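Local coordinates for uncharacterized protein (Pyrococcus horikoshii, PDB 2P8T), which is of unknown function but may bind ATP and take part in aminoacyl-tRNA ligase chemistry, at residues V90-Y95 against E146-V151; I100-P105 against I185-E190. One frame throughout, in Å; residues are numbered along the deposited sequence.

Interaction 1 of 2, residues V90-Y95 against E146-V151; sequences VSVDGY and EMYPEV
Val90 and Val92 of strand 88-92 meet Val151 and Tyr148 through apolar contacts. CG1 of Val90 lies 4.0 Å from CG1 of Val151, the two side chains crossing at about a right angle. Val92 divides its branches: CG2 faces Val151 CG2, while CG1, anti to its backbone N (chi1 180°), reaches Tyr148 CE1 at 3.8 Å. Val92 and Val151 both also rest on Ile166 of strand 163-168. A closer polar-to-apolar approach sets Val151 CG2 3.1 Å from the carbonyl oxygen of Ser91.

The polar part is one hydrogen bond. Tyr148 OH donates to Asp93 OD2 over a long 3.3 Å, entering on the syn side but 33° out of the carboxylate plane; that oxygen lies in the plane of the ring, at its edge, with carboxylate and ring planes 76° apart. A phenylalanine at Tyr148 would probably leave Asp93 OD2 without this donor while keeping the ring against Val92.

Asp93 belongs to a type I' turn from Val92 to Tyr95, closed by paired backbone bonds between those residues, and Tyr148 is the N-cap residue of helix 149-154. The arrangement is thus a beta hairpin with a two-residue type I' loop, with the start of a helix packed beside it.

Interaction 2 of 2, residues I100-P105 against I185-E190; sequences IVVKNP and ILKKEE
Val102 packs against both Leu186 and Lys187, and this is where the contact is tight. Its CG2 branch meets Leu186 CD1 at 3.9 Å, the two side chains crossing obliquely. The CG1 branch, anti to the backbone N, instead lies on the aliphatic part of Lys187, 3.7 Å from CE and nearly as close to CG, with the valine and lysine side chains sliding past each other in opposite directions. All three residues are buried; Leu113 of helix 110-119 and Phe108 add to the packing on Leu186, and Ile165 of strand 163-168 touches Val102.

The lysine chain bends at chi2 (-59°) and is then extended through chi3 and chi4, which carries its amino group beyond the valine to the backbone after the strand. There NZ donates to two consecutive carbonyl oxygens: weakly to Lys103 O at 2.9 Å, and to Asn104 O at 3.0 Å. At Asn104 the amino group stands above the carbonyl plane, 61° out of it, with a C=O...N angle of 119°.

Toward solvent the contact thins. The exposed Asn104 offers Lys187 its backbone oxygen, while its own side chain comes no nearer than 4.6 Å to segment 185-190. The side chain of Lys103 leaves in another direction, and its NZ bonds to Leu81 O and Phe84 O and forms a salt bridge with Asp157.

The chemistry implies that the buried amino group of Lys187 is probably charged, and the two carbonyl dipoles would partly offset that charge, while its methylene chain packs against Val102.

How the interactions relate
Interactions 1 and 2 draw on consecutive strands, 88-92 and 95-102, which are antiparallel neighbours in the five-stranded sheet. Their centres are 23 Å apart, and their nearest atoms are about 8 Å apart without touching. Along the chain the segments alternate: 90-95, 100-105, 146-151, then 185-190. Each contact therefore brings a later helix back to one of the first two strands of the sheet, helix 149-154 in interaction 1 and helix 172-187 in interaction 2. Interaction 1 sits at the hairpin end, partly buried, whereas interaction 2 is buried and closer to the centre of the chain. Together they illustrate how sequence-distant helices are joined to one sheet within one DUF4443 domain.

Interaction 1 of 2, residues V90-Y95 against E146-V151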
loop_
_atom_site.group_PDB
_atom_site.type_symbol
_atom_site.label_atom_id
_atom_site.label_comp_id
_atom_site.label_asym_id
_atom_site.label_seq_id
_atom_site.Cartn_x
_atom_site.Cartn_y
_atom_site.Cartn_z
ATOM N N VAL A 90 -6.270 2.048 9.550
ATOM C CA VAL A 90 -7.520 2.679 9.933
ATOM C C VAL A 90 -8.532 1.580 10.289
ATOM O O VAL A 90 -8.218 0.387 10.240
ATOM C CB VAL A 90 -8.092 3.612 8.805
ATOM C CG1 VAL A 90 -7.149 4.777 8.505
ATOM C CG2 VAL A 90 -8.385 2.819 7.515
ATOM N N SER A 91 -9.740 1.984 10.650
ATOM C CA SER A 91 -10.820 1.033 10.893
ATOM C C SER A 91 -12.079 1.517 10.169
ATOM O O SER A 91 -12.451 2.689 10.266
ATOM C CB SER A 91 -11.049 0.882 12.401
ATOM O OG SER A 91 -12.361 0.433 12.675
ATOM N N VAL A 92 -12.720 0.626 9.410
ATOM C CA VAL A 92 -13.910 1.007 8.655
ATOM C C VAL A 92 -15.027 0.064 9.079
ATOM O O VAL A 92 -14.911 -1.145 8.893
ATOM C CB VAL A 92 -13.691 0.930 7.106
ATOM C CG1 VAL A 92 -14.966 1.326 6.351
ATOM C CG2 VAL A 92 -12.537 1.822 6.674
ATOM N N ASP A 93 -16.073 0.614 9.698
ATOM C CA ASP A 93 -17.223 -0.185 10.121
ATOM C C ASP A 93 -16.755 -1.421 10.908
ATOM O O ASP A 93 -17.280 -2.519 10.720
ATOM C CB ASP A 93 -18.070 -0.599 8.896
ATOM C CG ASP A 93 -18.919 0.554 8.333
ATOM O OD1 ASP A 93 -19.595 1.238 9.132
ATOM O OD2 ASP A 93 -18.921 0.768 7.088
ATOM N N GLY A 94 -15.734 -1.237 11.744
ATOM C CA GLY A 94 -15.204 -2.306 12.595
ATOM C C GLY A 94 -14.230 -3.306 11.978
ATOM O O GLY A 94 -13.785 -4.219 12.668
ATOM N N TYR A 95 -13.918 -3.154 10.688
ATOM C CA TYR A 95 -12.902 -3.974 10.007
ATOM C C TYR A 95 -11.559 -3.248 9.922
ATOM O O TYR A 95 -11.540 -2.027 9.753
ATOM C CB TYR A 95 -13.363 -4.309 8.585
ATOM C CG TYR A 95 -14.622 -5.126 8.547
ATOM C CD1 TYR A 95 -14.581 -6.505 8.755
ATOM C CD2 TYR A 95 -15.851 -4.524 8.317
ATOM C CE1 TYR A 95 -15.740 -7.258 8.743
ATOM C CE2 TYR A 95 -17.014 -5.265 8.295
ATOM C CZ TYR A 95 -16.954 -6.634 8.503
ATOM O OH TYR A 95 -18.118 -7.380 8.472
ATOM N N GLU A 146 -17.522 13.295 6.786
ATOM C CA GLU A 146 -18.951 13.254 7.107
ATOM C C GLU A 146 -19.427 11.832 7.369
ATOM O O GLU A 146 -20.294 11.610 8.209
ATOM C CB GLU A 146 -19.767 13.866 5.988
ATOM C CG GLU A 146 -19.521 15.353 5.815
ATOM C CD GLU A 146 -20.599 16.022 5.005
ATOM O OE1 GLU A 146 -21.180 15.364 4.099
ATOM O OE2 GLU A 146 -20.859 17.217 5.280
ATOM N N MET A 147 -18.845 10.869 6.656
ATOM C CA MET A 147 -19.194 9.454 6.841
ATOM C C MET A 147 -18.227 8.762 7.784
ATOM O O MET A 147 -18.644 7.916 8.571
ATOM C CB MET A 147 -19.192 8.697 5.488
ATOM C CG MET A 147 -20.227 9.161 4.437
ATOM S SD MET A 147 -20.370 8.051 2.982
ATOM C CE MET A 147 -21.010 6.580 3.852
ATOM N N TYR A 148 -16.925 9.084 7.676
ATOM C CA TYR A 148 -15.874 8.389 8.437
ATOM C C TYR A 148 -14.870 9.345 9.107
ATOM O O TYR A 148 -13.706 9.442 8.698
ATOM C CB TYR A 148 -15.113 7.376 7.561
ATOM C CG TYR A 148 -16.032 6.333 6.976
ATOM C CD1 TYR A 148 -16.433 5.217 7.724
ATOM C CD2 TYR A 148 -16.515 6.475 5.698
ATOM C CE1 TYR A 148 -17.304 4.259 7.181
ATOM C CE2 TYR A 148 -17.383 5.530 5.149
ATOM C CZ TYR A 148 -17.754 4.427 5.893
ATOM O OH TYR A 148 -18.627 3.531 5.312
ATOM N N PRO A 149 -15.321 10.022 10.178
ATOM C CA PRO A 149 -14.495 11.065 10.794
ATOM C C PRO A 149 -13.179 10.576 11.414
ATOM O O PRO A 149 -12.167 11.265 11.307
ATOM C CB PRO A 149 -15.425 11.665 11.870
ATOM C CG PRO A 149 -16.434 10.590 12.157
ATOM C CD PRO A 149 -16.605 9.811 10.879
ATOM N N GLU A 150 -13.185 9.417 12.058
ATOM C CA GLU A 150 -11.967 8.877 12.648
ATOM C C GLU A 150 -10.953 8.422 11.586
ATOM O O GLU A 150 -9.735 8.583 11.762
ATOM C CB GLU A 150 -12.278 7.774 13.660
ATOM C CG GLU A 150 -12.983 8.277 14.936
ATOM C CD GLU A 150 -12.278 9.471 15.609
ATOM O OE1 GLU A 150 -11.050 9.430 15.816
ATOM O OE2 GLU A 150 -12.967 10.459 15.940
ATOM N N VAL A 151 -11.459 7.882 10.478
ATOM C CA VAL A 151 -10.600 7.487 9.361
ATOM C C VAL A 151 -9.915 8.700 8.741
ATOM O O VAL A 151 -8.696 8.715 8.594
ATOM C CB VAL A 151 -11.412 6.715 8.263
ATOM C CG1 VAL A 151 -10.540 6.424 7.047
ATOM C CG2 VAL A 151 -11.978 5.412 8.847
#

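Interaction 2 of 2, residues I100-P105 against I185-E190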
loop_
_atom_site.group_PDB
_atom_site.type_symbol
_atom_site.label_atom_id
_atom_site.label_comp_id
_atom_site.label_asym_id
_atom_site.label_seq_id
_atom_site.Cartn_x
_atom_site.Cartn_y
_atom_site.Cartn_z
ATOM N N ILE A 100 -3.782 4.668 1.705
ATOM C CA ILE A 100 -2.584 5.084 0.976
ATOM C C ILE A 100 -2.931 6.256 0.051
ATOM O O ILE A 100 -3.848 6.175 -0.773
ATOM C CB ILE A 100 -1.958 3.918 0.140
ATOM C CG1 ILE A 100 -1.714 2.675 1.009
ATOM C CG2 ILE A 100 -0.680 4.393 -0.575
ATOM C CD1 ILE A 100 -1.166 1.441 0.235
ATOM N N VAL A 101 -2.181 7.345 0.181
ATOM C CA VAL A 101 -2.319 8.495 -0.705
ATOM C C VAL A 101 -1.474 8.202 -1.932
ATOM O O VAL A 101 -0.298 7.800 -1.808
ATOM C CB VAL A 101 -1.805 9.802 -0.051
ATOM C CG1 VAL A 101 -1.903 11.003 -1.017
ATOM C CG2 VAL A 101 -2.524 10.080 1.249
ATOM N N VAL A 102 -2.069 8.392 -3.103
ATOM C CA VAL A 102 -1.341 8.288 -4.375
ATOM C C VAL A 102 -1.120 9.703 -4.925
ATOM O O VAL A 102 -2.072 10.436 -5.203
ATOM C CB VAL A 102 -2.106 7.447 -5.416
ATOM C CG1 VAL A 102 -1.298 7.329 -6.697
ATOM C CG2 VAL A 102 -2.424 6.062 -4.855
ATOM N N LYS A 103 0.152 10.067 -5.073
ATOM C CA LYS A 103 0.541 11.409 -5.445
ATOM C C LYS A 103 0.500 11.561 -6.940
ATOM O O LYS A 103 0.887 10.651 -7.663
ATOM C CB LYS A 103 1.932 11.729 -4.875
ATOM C CG LYS A 103 1.891 11.856 -3.360
ATOM C CD LYS A 103 3.148 11.354 -2.667
ATOM C CE LYS A 103 3.061 11.648 -1.178
ATOM N NZ LYS A 103 4.218 11.145 -0.381
ATOM N N ASN A 104 0.025 12.721 -7.393
ATOM C CA ASN A 104 -0.221 13.009 -8.817
ATOM C C ASN A 104 -0.729 11.799 -9.615
ATOM O O ASN A 104 -0.043 11.337 -10.531
ATOM C CB ASN A 104 1.014 13.665 -9.489
ATOM C CG ASN A 104 0.752 14.066 -10.962
ATOM O OD1 ASN A 104 -0.284 14.659 -11.284
ATOM N ND2 ASN A 104 1.685 13.720 -11.849
ATOM N N PRO A 105 -1.937 11.283 -9.269
ATOM C CA PRO A 105 -2.474 10.084 -9.906
ATOM C C PRO A 105 -2.918 10.349 -11.338
ATOM O O PRO A 105 -3.134 11.508 -11.707
ATOM C CB PRO A 105 -3.699 9.752 -9.044
ATOM C CG PRO A 105 -4.143 11.094 -8.532
ATOM C CD PRO A 105 -2.871 11.817 -8.255
ATOM N N ILE A 185 -1.966 -0.506 -9.560
ATOM C CA ILE A 185 -2.723 -0.185 -10.795
ATOM C C ILE A 185 -2.529 1.292 -11.192
ATOM O O ILE A 185 -2.287 1.625 -12.357
ATOM C CB ILE A 185 -4.249 -0.501 -10.668
ATOM C CG1 ILE A 185 -4.483 -2.007 -10.473
ATOM C CG2 ILE A 185 -5.020 0.059 -11.896
ATOM C CD1 ILE A 185 -5.822 -2.359 -9.872
ATOM N N LEU A 186 -2.640 2.189 -10.214
ATOM C CA LEU A 186 -2.581 3.626 -10.487
ATOM C C LEU A 186 -1.198 4.135 -10.906
ATOM O O LEU A 186 -1.078 5.141 -11.645
ATOM C CB LEU A 186 -3.038 4.398 -9.237
ATOM C CG LEU A 186 -4.552 4.391 -9.034
ATOM C CD1 LEU A 186 -4.882 4.838 -7.609
ATOM C CD2 LEU A 186 -5.234 5.256 -10.082
ATOM N N LYS A 187 -0.158 3.452 -10.432
ATOM C CA LYS A 187 1.226 3.898 -10.633
ATOM C C LYS A 187 2.115 2.880 -11.375
ATOM O O LYS A 187 3.352 2.982 -11.341
ATOM C CB LYS A 187 1.846 4.272 -9.286
ATOM C CG LYS A 187 1.339 5.592 -8.731
ATOM C CD LYS A 187 1.627 6.741 -9.723
ATOM C CE LYS A 187 1.536 8.078 -9.034
ATOM N NZ LYS A 187 2.012 9.204 -9.901
ATOM N N LYS A 188 1.460 1.923 -12.039
ATOM C CA LYS A 188 2.096 0.805 -12.755
ATOM C C LYS A 188 3.285 1.242 -13.620
ATOM O O LYS A 188 4.360 0.637 -13.576
ATOM C CB LYS A 188 1.024 0.118 -13.631
ATOM C CG LYS A 188 1.440 -1.169 -14.372
ATOM C CD LYS A 188 0.340 -1.653 -15.344
ATOM C CE LYS A 188 0.218 -0.792 -16.615
ATOM N NZ LYS A 188 -0.417 -1.541 -17.786
ATOM N N GLU A 189 3.084 2.294 -14.406
ATOM C CA GLU A 189 4.102 2.762 -15.344
ATOM C C GLU A 189 5.262 3.475 -14.643
ATOM O O GLU A 189 6.304 3.718 -15.249
ATOM C CB GLU A 189 3.465 3.662 -16.417
ATOM C CG GLU A 189 2.376 2.938 -17.266
ATOM C CD GLU A 189 1.657 3.859 -18.251
ATOM O OE1 GLU A 189 2.223 4.128 -19.334
ATOM O OE2 GLU A 189 0.521 4.290 -17.956
ATOM N N GLU A 190 5.084 3.817 -13.369
ATOM C CA GLU A 190 6.093 4.586 -12.656
ATOM C C GLU A 190 6.909 3.760 -11.671
ATOM O O GLU A 190 7.901 4.251 -11.133
ATOM C CB GLU A 190 5.459 5.788 -11.939
ATOM C CG GLU A 190 4.495 6.636 -12.806
ATOM C CD GLU A 190 5.118 7.159 -14.076
ATOM O OE1 GLU A 190 6.258 7.678 -14.007
ATOM O OE2 GLU A 190 4.457 7.058 -15.143
#